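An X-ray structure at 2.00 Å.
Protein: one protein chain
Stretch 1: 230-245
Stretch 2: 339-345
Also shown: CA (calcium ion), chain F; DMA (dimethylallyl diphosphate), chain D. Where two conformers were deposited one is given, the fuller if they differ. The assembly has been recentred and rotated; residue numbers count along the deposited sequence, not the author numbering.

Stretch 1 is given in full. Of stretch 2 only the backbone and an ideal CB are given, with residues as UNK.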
# COMPACT_ATOMS: atom_id res chain seq x y z
N LEU B 230 22.45 0.11 -7.18
CA LEU B 230 23.66 -0.59 -7.65
C LEU B 230 24.61 -0.90 -6.50
O LEU B 230 25.07 -2.04 -6.38
CB LEU B 230 24.37 0.21 -8.74
CG LEU B 230 23.61 0.20 -10.07
CD1 LEU B 230 24.14 1.28 -10.97
CD2 LEU B 230 23.74 -1.12 -10.74
N ALA B 231 24.89 0.09 -5.65
CA ALA B 231 25.70 -0.13 -4.45
C ALA B 231 25.05 -1.13 -3.50
O ALA B 231 25.73 -1.98 -2.95
CB ALA B 231 26.02 1.17 -3.73
N ASP B 232 23.73 -1.03 -3.32
CA ASP B 232 22.99 -1.99 -2.50
C ASP B 232 23.11 -3.41 -3.03
O ASP B 232 23.32 -4.35 -2.25
CB ASP B 232 21.51 -1.62 -2.38
CG ASP B 232 20.77 -2.51 -1.42
OD1 ASP B 232 20.15 -3.51 -1.88
OD2 ASP B 232 20.86 -2.25 -0.19
N ASP B 233 22.98 -3.56 -4.34
CA ASP B 233 23.14 -4.86 -4.98
C ASP B 233 24.56 -5.43 -4.81
O ASP B 233 24.71 -6.63 -4.55
CB ASP B 233 22.71 -4.80 -6.45
CG ASP B 233 21.18 -4.70 -6.62
OD1 ASP B 233 20.44 -4.78 -5.61
OD2 ASP B 233 20.72 -4.53 -7.76
N ALA B 234 25.57 -4.58 -4.94
CA ALA B 234 26.96 -4.98 -4.68
C ALA B 234 27.19 -5.35 -3.22
O ALA B 234 27.86 -6.33 -2.93
CB ALA B 234 27.94 -3.89 -5.11
N LEU B 235 26.63 -4.54 -2.31
CA LEU B 235 26.67 -4.82 -0.86
C LEU B 235 26.03 -6.16 -0.47
O LEU B 235 26.41 -6.77 0.53
CB LEU B 235 26.06 -3.67 -0.04
CG LEU B 235 26.97 -2.47 0.19
CD1 LEU B 235 26.21 -1.34 0.86
CD2 LEU B 235 28.21 -2.85 1.01
N ASP B 236 25.08 -6.63 -1.26
CA ASP B 236 24.45 -7.91 -0.98
C ASP B 236 25.44 -9.08 -1.04
O ASP B 236 25.31 -10.06 -0.31
CB ASP B 236 23.28 -8.17 -1.92
CG ASP B 236 22.18 -9.01 -1.26
OD1 ASP B 236 21.55 -8.53 -0.29
OD2 ASP B 236 21.96 -10.15 -1.71
N TYR B 237 26.42 -8.97 -1.92
CA TYR B 237 27.47 -9.97 -2.01
C TYR B 237 28.66 -9.61 -1.12
O TYR B 237 29.13 -10.46 -0.36
CB TYR B 237 27.89 -10.19 -3.47
CG TYR B 237 26.83 -10.92 -4.26
CD1 TYR B 237 26.76 -12.32 -4.22
CD2 TYR B 237 25.87 -10.23 -5.01
CE1 TYR B 237 25.79 -13.01 -4.92
CE2 TYR B 237 24.90 -10.92 -5.72
CZ TYR B 237 24.87 -12.32 -5.67
OH TYR B 237 23.93 -13.04 -6.35
N GLY B 238 29.10 -8.36 -1.17
CA GLY B 238 30.33 -7.93 -0.51
C GLY B 238 30.25 -7.38 0.90
O GLY B 238 31.29 -7.15 1.53
N GLY B 239 29.04 -7.15 1.41
CA GLY B 239 28.88 -6.56 2.75
C GLY B 239 28.79 -7.57 3.88
O GLY B 239 28.61 -8.76 3.64
N ALA B 240 28.91 -7.10 5.12
CA ALA B 240 28.72 -7.96 6.29
C ALA B 240 27.35 -7.71 6.89
O ALA B 240 26.93 -6.56 7.04
CB ALA B 240 29.79 -7.72 7.33
N THR B 241 26.68 -8.80 7.24
CA THR B 241 25.35 -8.79 7.83
C THR B 241 25.23 -7.85 9.00
O THR B 241 24.24 -7.13 9.13
CB THR B 241 24.98 -10.20 8.25
OG1 THR B 241 24.97 -11.02 7.08
CG2 THR B 241 23.59 -10.25 8.90
N GLU B 242 26.28 -7.81 9.82
CA GLU B 242 26.32 -7.01 11.03
C GLU B 242 26.36 -5.50 10.77
O GLU B 242 25.83 -4.73 11.56
CB GLU B 242 27.47 -7.47 11.93
CG GLU B 242 27.62 -9.00 11.95
CD GLU B 242 27.93 -9.57 13.33
OE1 GLU B 242 28.11 -10.81 13.42
OE2 GLU B 242 27.96 -8.80 14.32
N THR B 243 26.99 -5.08 9.67
CA THR B 243 26.98 -3.66 9.34
C THR B 243 25.76 -3.30 8.47
O THR B 243 25.18 -2.23 8.66
CB THR B 243 28.38 -3.11 8.84
OG1 THR B 243 28.22 -1.91 8.08
CG2 THR B 243 29.13 -4.14 8.04
N LEU B 244 25.36 -4.20 7.58
CA LEU B 244 24.17 -4.03 6.71
C LEU B 244 22.83 -4.02 7.44
O LEU B 244 21.87 -3.38 6.99
CB LEU B 244 24.12 -5.14 5.66
CG LEU B 244 25.22 -5.20 4.61
CD1 LEU B 244 25.10 -6.50 3.86
CD2 LEU B 244 25.12 -4.02 3.67
N GLY B 245 22.74 -4.78 8.54
CA GLY B 245 21.48 -4.90 9.29
C GLY B 245 20.50 -5.86 8.65
O GLY B 245 19.39 -6.05 9.15
N UNK B 339 28.48 9.25 -1.18
CA UNK B 339 28.16 8.34 -0.09
C UNK B 339 27.31 7.17 -0.57
O UNK B 339 27.53 6.03 -0.14
CB UNK B 339 27.44 9.09 1.03
N UNK B 340 26.34 7.44 -1.44
CA UNK B 340 25.53 6.37 -2.04
C UNK B 340 26.38 5.23 -2.61
O UNK B 340 26.04 4.06 -2.43
CB UNK B 340 24.65 6.95 -3.15
N UNK B 341 27.49 5.57 -3.26
CA UNK B 341 28.42 4.59 -3.84
C UNK B 341 29.41 4.03 -2.81
O UNK B 341 29.68 2.82 -2.80
CB UNK B 341 29.19 5.23 -4.99
N UNK B 342 29.93 4.88 -1.93
CA UNK B 342 31.01 4.45 -1.00
C UNK B 342 30.56 3.69 0.27
O UNK B 342 31.35 2.91 0.83
CB UNK B 342 31.79 5.69 -0.56
N UNK B 343 29.31 3.91 0.70
CA UNK B 343 28.77 3.33 1.95
C UNK B 343 28.92 1.82 2.12
O UNK B 343 29.01 1.06 1.15
CB UNK B 343 27.28 3.67 2.05
N UNK B 344 28.92 1.40 3.38
CA UNK B 344 29.00 -0.01 3.77
C UNK B 344 27.65 -0.53 4.26
O UNK B 344 27.50 -1.73 4.50
CB UNK B 344 30.06 -0.20 4.86
N UNK B 345 26.68 0.37 4.41
CA UNK B 345 25.34 0.02 4.87
C UNK B 345 24.27 0.99 4.35
O UNK B 345 24.59 2.08 3.85
OXT UNK B 345 23.07 0.69 4.45
CB UNK B 345 25.31 -0.01 6.40
CA CA F . 19.32 -5.59 -1.56
C1 DMA D . 16.39 -0.37 1.73
O1 DMA D . 16.59 1.04 1.87
C2 DMA D . 15.65 -0.28 0.45
C3 DMA D . 16.25 -0.40 -0.73
C4 DMA D . 17.71 -0.77 -0.88
C5 DMA D . 15.40 -0.18 -1.95
PA DMA D . 17.71 1.77 2.76
O1A DMA D . 17.64 3.28 2.59
O2A DMA D . 19.04 1.14 2.46
O3A DMA D . 17.15 1.29 4.20
PB DMA D . 17.06 2.10 5.61
O1B DMA D . 15.83 2.98 5.51
O2B DMA D . 16.87 0.89 6.49
O3B DMA D . 18.34 2.87 5.82

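Position 339 lies on a helix that enters from earlier in the chain, and nothing of stretch 1 comes within 5.5 Å of its ideal CB. Stretch 1 therefore sets no rule here, and almost any helix-compatible residue would serve; the deposited one is Phe-339.

At 340 the CA-to-CB bond runs sideways, but the carbonyl faces the other helix: O of 340 sits 3.2 Å from CB of Ala-231. The small Ala-231 side chain packs against this carbonyl. Position 340 itself could take several helix formers, and Ala-340 is a modest choice.

Position 341 has its CA 5.5 Å from the CA of Ala-231, yet its CB points away. Backbone makes the contact; the deposited residue is Val-341, and its side chain stays at least 5.3 Å from stretch 1. Position 342 also points away and leaves the choice open. It holds Ser-342.

At 343 the chain leaves helical angles, with phi/psi of -52/155. The CB points sideways, 5.3 Å from CD1 of Leu-235, which suggests an aliphatic residue. Further off lie the carboxylate of Asp-232, the diphosphate and the chain's own terminal carboxylate, so a long cation would suit as well. The residue is Arg-343, with chi2 and chi3 both t. Its NE donates to O of Ala-340 (3.0 Å), while its NH2 donates to O of 345 (2.9 Å) and forms a salt bridge with OXT of 345 (3.3 Å). Leu-235 CD1 covers one face of the guanidinium. NH1 stays 4.2 Å from OD2 of Asp-232, beyond a salt bridge; a water instead accepts from NH2 and donates to that OD2 and to O2A of dimethylallyl diphosphate.

Position 344 has a sideways CB, 4.1 Å from OG1 of Thr-243 and 5.0 Å from CD2 of Leu-235. The carbonyl of Gly-238 offers an acceptor at the helix end, so a long donor, lysine or arginine, could reach it, and a flexible aliphatic chain could cover the leucine. Arg-344 uses its guanidinium for both, curling with chi1 to chi3 all m. Leu-235 CD2 lies over one guanidinium face, 3.6 Å from NH1, and NH2 makes a weak hydrogen bond to O of Gly-238 (3.3 Å).

At 345 the chain ends. The ideal CB is already tight, 3.2 Å from O of Thr-243, which favours a small residue such as alanine or glycine. Ala-345 fits, and a water lies 2.8 Å from OXT of Ala-345 and 2.6 Å from O of Leu-244, between the terminus and the helix of stretch 1.

Stretch 2 (339-345) FAVSRRA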
# COMPACT_ATOMS: atom_id res chain seq x y z
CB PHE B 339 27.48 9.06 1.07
CG PHE B 339 27.15 8.16 2.22
CD1 PHE B 339 28.15 7.75 3.10
CD2 PHE B 339 25.86 7.69 2.42
CE1 PHE B 339 27.86 6.91 4.17
CE2 PHE B 339 25.56 6.83 3.48
CZ PHE B 339 26.56 6.46 4.36
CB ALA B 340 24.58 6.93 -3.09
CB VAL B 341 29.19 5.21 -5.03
CG1 VAL B 341 30.09 4.19 -5.70
CG2 VAL B 341 28.20 5.78 -6.06
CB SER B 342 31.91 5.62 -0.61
OG SER B 342 31.24 6.56 0.20
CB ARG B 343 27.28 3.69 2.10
CG ARG B 343 26.41 3.03 1.06
CD ARG B 343 25.09 3.77 0.77
NE ARG B 343 24.34 3.02 -0.25
CZ ARG B 343 23.49 2.03 0.03
NH1 ARG B 343 22.86 1.39 -0.95
NH2 ARG B 343 23.25 1.71 1.29
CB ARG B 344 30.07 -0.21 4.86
CG ARG B 344 31.50 0.23 4.46
CD ARG B 344 31.91 -0.36 3.12
NE ARG B 344 31.85 -1.83 3.13
CZ ARG B 344 31.75 -2.60 2.05
NH1 ARG B 344 31.71 -2.06 0.83
NH2 ARG B 344 31.70 -3.92 2.18
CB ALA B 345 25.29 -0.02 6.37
O HOH W 1 20.88 0.22 0.77
O HOH W 2 21.28 -6.01 -0.26
O HOH W 3 20.35 -6.23 -3.57
O HOH W 4 18.82 -7.91 -1.13
O HOH W 5 29.01 -3.93 4.78
O HOH W 6 21.60 -1.66 5.08
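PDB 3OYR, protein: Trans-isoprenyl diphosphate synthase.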